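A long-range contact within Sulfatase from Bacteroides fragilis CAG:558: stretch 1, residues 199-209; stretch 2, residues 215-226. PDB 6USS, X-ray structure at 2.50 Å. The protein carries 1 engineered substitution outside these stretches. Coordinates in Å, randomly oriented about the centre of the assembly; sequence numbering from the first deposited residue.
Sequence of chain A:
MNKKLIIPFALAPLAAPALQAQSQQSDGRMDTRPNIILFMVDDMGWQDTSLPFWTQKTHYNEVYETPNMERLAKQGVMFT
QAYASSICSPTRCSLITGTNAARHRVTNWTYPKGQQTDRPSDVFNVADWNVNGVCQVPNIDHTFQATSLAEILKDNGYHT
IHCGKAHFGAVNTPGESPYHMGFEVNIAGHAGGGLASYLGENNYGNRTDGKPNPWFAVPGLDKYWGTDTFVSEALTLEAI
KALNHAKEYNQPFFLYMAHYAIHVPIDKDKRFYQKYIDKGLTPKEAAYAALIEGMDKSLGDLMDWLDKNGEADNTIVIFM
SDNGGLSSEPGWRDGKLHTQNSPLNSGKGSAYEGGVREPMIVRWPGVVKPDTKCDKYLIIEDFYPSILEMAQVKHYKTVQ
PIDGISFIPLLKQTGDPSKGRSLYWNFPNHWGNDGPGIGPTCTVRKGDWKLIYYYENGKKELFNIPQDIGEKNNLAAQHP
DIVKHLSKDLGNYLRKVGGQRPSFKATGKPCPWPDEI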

# COMPACT_ATOMS: atom_id res chain seq x y z
N LEU A 199 -2.44 5.57 26.79
CA LEU A 199 -3.33 4.70 27.56
C LEU A 199 -4.47 4.18 26.68
O LEU A 199 -5.23 4.97 26.11
CB LEU A 199 -3.89 5.46 28.76
CG LEU A 199 -2.83 5.96 29.74
CD1 LEU A 199 -3.45 6.73 30.88
CD2 LEU A 199 -2.02 4.79 30.27
N GLY A 200 -4.59 2.85 26.61
CA GLY A 200 -5.75 2.25 25.99
C GLY A 200 -7.04 2.63 26.67
O GLY A 200 -8.10 2.70 26.03
N GLU A 201 -6.98 2.90 27.98
CA GLU A 201 -8.14 3.44 28.67
C GLU A 201 -8.59 4.76 28.05
O GLU A 201 -9.78 5.08 28.08
CB GLU A 201 -7.83 3.62 30.16
CG GLU A 201 -7.40 2.34 30.86
CD GLU A 201 -5.87 2.15 30.90
OE1 GLU A 201 -5.18 2.67 29.98
OE2 GLU A 201 -5.37 1.49 31.84
N ASN A 202 -7.66 5.53 27.47
CA ASN A 202 -8.02 6.78 26.82
C ASN A 202 -8.17 6.63 25.31
O ASN A 202 -8.20 7.64 24.60
CB ASN A 202 -7.00 7.87 27.14
CG ASN A 202 -7.00 8.26 28.61
OD1 ASN A 202 -7.99 8.05 29.32
ND2 ASN A 202 -5.89 8.82 29.07
N ASN A 203 -8.26 5.40 24.81
CA ASN A 203 -8.39 5.13 23.37
C ASN A 203 -7.25 5.73 22.58
O ASN A 203 -7.41 6.02 21.38
CB ASN A 203 -9.72 5.64 22.80
CG ASN A 203 -10.94 5.14 23.56
OD1 ASN A 203 -10.91 4.07 24.17
ND2 ASN A 203 -12.01 5.92 23.52
N TYR A 204 -6.10 5.95 23.22
CA TYR A 204 -4.95 6.64 22.62
C TYR A 204 -5.34 7.99 22.04
O TYR A 204 -4.71 8.47 21.09
CB TYR A 204 -4.27 5.76 21.55
CG TYR A 204 -4.08 4.35 22.04
CD1 TYR A 204 -3.27 4.09 23.14
CD2 TYR A 204 -4.74 3.28 21.43
CE1 TYR A 204 -3.11 2.79 23.61
CE2 TYR A 204 -4.57 1.97 21.90
CZ TYR A 204 -3.76 1.74 23.00
OH TYR A 204 -3.59 0.46 23.48
N GLY A 205 -6.39 8.61 22.58
CA GLY A 205 -6.84 9.91 22.12
C GLY A 205 -8.09 9.90 21.26
O GLY A 205 -8.68 10.97 21.06
N ASN A 206 -8.54 8.76 20.77
CA ASN A 206 -9.68 8.76 19.86
C ASN A 206 -10.97 9.03 20.61
O ASN A 206 -11.25 8.41 21.64
CB ASN A 206 -9.77 7.43 19.12
CG ASN A 206 -8.64 7.23 18.14
OD1 ASN A 206 -8.73 7.66 16.98
ND2 ASN A 206 -7.58 6.57 18.58
N ARG A 207 -11.76 9.98 20.09
CA ARG A 207 -13.08 10.24 20.65
C ARG A 207 -14.08 9.21 20.14
O ARG A 207 -13.91 8.64 19.06
CB ARG A 207 -13.56 11.64 20.30
CG ARG A 207 -12.67 12.75 20.83
CD ARG A 207 -13.46 14.02 21.10
NE ARG A 207 -13.68 14.23 22.53
CZ ARG A 207 -14.87 14.21 23.11
NH1 ARG A 207 -15.98 14.02 22.39
NH2 ARG A 207 -14.97 14.40 24.42
N THR A 208 -15.10 8.95 20.95
CA THR A 208 -16.22 8.11 20.55
C THR A 208 -17.53 8.87 20.50
O THR A 208 -18.38 8.58 19.65
CB THR A 208 -16.38 6.92 21.50
OG1 THR A 208 -16.60 7.40 22.83
CG2 THR A 208 -15.14 6.04 21.47
N ASP A 209 -17.73 9.82 21.42
CA ASP A 209 -18.92 10.66 21.42
C ASP A 209 -18.66 11.86 20.52
O ASP A 209 -17.87 12.76 20.85
CB ASP A 209 -19.31 11.06 22.84
CG ASP A 209 -18.21 11.86 23.57
OD1 ASP A 209 -17.42 11.25 24.33
OD2 ASP A 209 -18.17 13.11 23.42
N TRP A 215 -5.31 15.89 16.50
CA TRP A 215 -4.26 15.57 15.53
C TRP A 215 -3.55 14.24 15.81
O TRP A 215 -3.35 13.43 14.90
CB TRP A 215 -3.20 16.68 15.52
CG TRP A 215 -3.65 17.98 14.92
CD1 TRP A 215 -4.90 18.31 14.49
CD2 TRP A 215 -2.82 19.13 14.69
NE1 TRP A 215 -4.91 19.60 14.00
CE2 TRP A 215 -3.65 20.12 14.11
CE3 TRP A 215 -1.47 19.42 14.91
CZ2 TRP A 215 -3.16 21.38 13.76
CZ3 TRP A 215 -0.98 20.67 14.56
CH2 TRP A 215 -1.83 21.64 13.99
N PHE A 216 -3.14 14.01 17.06
CA PHE A 216 -2.23 12.93 17.40
C PHE A 216 -2.95 11.71 17.98
O PHE A 216 -2.31 10.86 18.60
CB PHE A 216 -1.15 13.42 18.38
CG PHE A 216 -0.29 14.54 17.82
CD1 PHE A 216 -0.26 14.81 16.45
CD2 PHE A 216 0.49 15.31 18.67
CE1 PHE A 216 0.53 15.84 15.94
CE2 PHE A 216 1.28 16.34 18.16
CZ PHE A 216 1.29 16.60 16.79
N ALA A 217 -4.27 11.60 17.80
CA ALA A 217 -4.93 10.35 18.12
C ALA A 217 -4.33 9.23 17.28
O ALA A 217 -4.07 9.40 16.08
CB ALA A 217 -6.44 10.46 17.89
N VAL A 218 -4.10 8.08 17.91
CA VAL A 218 -3.39 6.96 17.29
C VAL A 218 -4.41 6.10 16.54
O VAL A 218 -5.33 5.56 17.17
CB VAL A 218 -2.62 6.13 18.31
CG1 VAL A 218 -1.73 5.11 17.59
CG2 VAL A 218 -1.77 7.03 19.20
N PRO A 219 -4.28 5.93 15.23
CA PRO A 219 -5.22 5.09 14.48
C PRO A 219 -4.73 3.65 14.44
O PRO A 219 -3.59 3.33 14.80
CB PRO A 219 -5.21 5.74 13.09
CG PRO A 219 -3.82 6.32 12.95
CD PRO A 219 -3.32 6.63 14.34
N GLY A 220 -5.62 2.76 14.02
CA GLY A 220 -5.22 1.39 13.77
C GLY A 220 -5.14 0.48 14.98
O GLY A 220 -4.62 -0.63 14.85
N LEU A 221 -5.64 0.90 16.15
CA LEU A 221 -5.55 0.08 17.35
C LEU A 221 -6.90 0.02 18.06
O LEU A 221 -6.97 -0.01 19.30
CB LEU A 221 -4.47 0.62 18.29
CG LEU A 221 -3.07 0.71 17.68
CD1 LEU A 221 -2.14 1.47 18.60
CD2 LEU A 221 -2.52 -0.69 17.35
N ASP A 222 -7.98 -0.00 17.27
CA ASP A 222 -9.32 0.14 17.83
C ASP A 222 -9.64 -1.00 18.79
O ASP A 222 -10.30 -0.78 19.81
CB ASP A 222 -10.35 0.22 16.69
CG ASP A 222 -10.22 1.51 15.83
OD1 ASP A 222 -9.13 2.13 15.74
OD2 ASP A 222 -11.24 1.91 15.23
N LYS A 223 -9.16 -2.22 18.51
CA LYS A 223 -9.50 -3.34 19.39
C LYS A 223 -8.82 -3.25 20.76
O LYS A 223 -9.16 -4.05 21.64
CB LYS A 223 -9.15 -4.68 18.73
CG LYS A 223 -7.64 -4.95 18.55
CD LYS A 223 -7.37 -6.42 18.17
CE LYS A 223 -6.23 -6.56 17.13
NZ LYS A 223 -6.59 -6.34 15.67
N TYR A 224 -7.88 -2.34 20.97
CA TYR A 224 -7.27 -2.18 22.29
C TYR A 224 -7.94 -1.08 23.10
O TYR A 224 -7.55 -0.87 24.26
CB TYR A 224 -5.77 -1.88 22.16
CG TYR A 224 -5.00 -2.96 21.44
CD1 TYR A 224 -4.53 -4.07 22.13
CD2 TYR A 224 -4.75 -2.88 20.07
CE1 TYR A 224 -3.83 -5.08 21.47
CE2 TYR A 224 -4.06 -3.88 19.41
CZ TYR A 224 -3.60 -4.98 20.12
OH TYR A 224 -2.91 -6.00 19.48
N TRP A 225 -8.94 -0.40 22.53
CA TRP A 225 -9.57 0.72 23.22
C TRP A 225 -10.24 0.24 24.49
O TRP A 225 -10.83 -0.84 24.54
CB TRP A 225 -10.61 1.40 22.33
CG TRP A 225 -10.06 2.16 21.17
CD1 TRP A 225 -8.75 2.25 20.79
CD2 TRP A 225 -10.81 2.93 20.22
NE1 TRP A 225 -8.64 3.03 19.67
CE2 TRP A 225 -9.89 3.46 19.30
CE3 TRP A 225 -12.17 3.23 20.06
CZ2 TRP A 225 -10.28 4.27 18.24
CZ3 TRP A 225 -12.55 4.02 19.01
CH2 TRP A 225 -11.61 4.53 18.11
N GLY A 226 -10.15 1.05 25.54
CA GLY A 226 -10.79 0.69 26.78
C GLY A 226 -10.19 -0.51 27.49
O GLY A 226 -10.81 -1.03 28.41

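Stretches that are mostly loop can still pack precisely when side chains add to a few backbone hydrogen bonds, and this contact in a Bacteroides sulfatase illustrates the principle. Two backbone hydrogen bonds tie the stretches together: Gly226 N donates to Gly200 O at 2.7 Å, and Val218 N to Tyr204 O at a longer 3.3 Å.

Beside the second of these, Asn206 acts as a clasp. Its CA-to-CB bond points toward the second stretch, and with chi1 in the m well and chi2 at -86° the amide reaches two carbonyls at once: ND2 donates to Val218 O at 2.8 Å and to Asn203 O, in its own loop, at 2.9 Å. Both angles are near linear, so a single nitrogen joins the turn to its neighbor. Asn203 reciprocates, its ND2 donating to Asn206 O at 3.2 Å. With chi1 again m, Asn203 also has its CB over one face of Trp225, 3.9 Å from the centroid of the five-membered ring and only 10° off its normal, a CH-pi contact. The indole, at chi1 -70° and chi2 4°, extends along the first stretch, so that its CZ2 lies 3.3 Å from Asn206 CB and its CZ3 4.1 Å from Thr208 CG2.

Tyr204 supplies the apolar counterpart. Its backbone has positive phi, and its m rotamer lays the ring along the second stretch. Tyr204 CB meets Val218 CB at 3.7 Å, while farther out Tyr204 CE2 lies 3.9 Å from Leu221 CB; Tyr224 CB approaches the ring edge. The buried hydroxyl is satisfied by a hydrogen bond elsewhere in the structure.

Gly205 completes the fit: at its phi of 104° a CB would jam against the preceding carbonyl oxygen and crowd Ala217 CA.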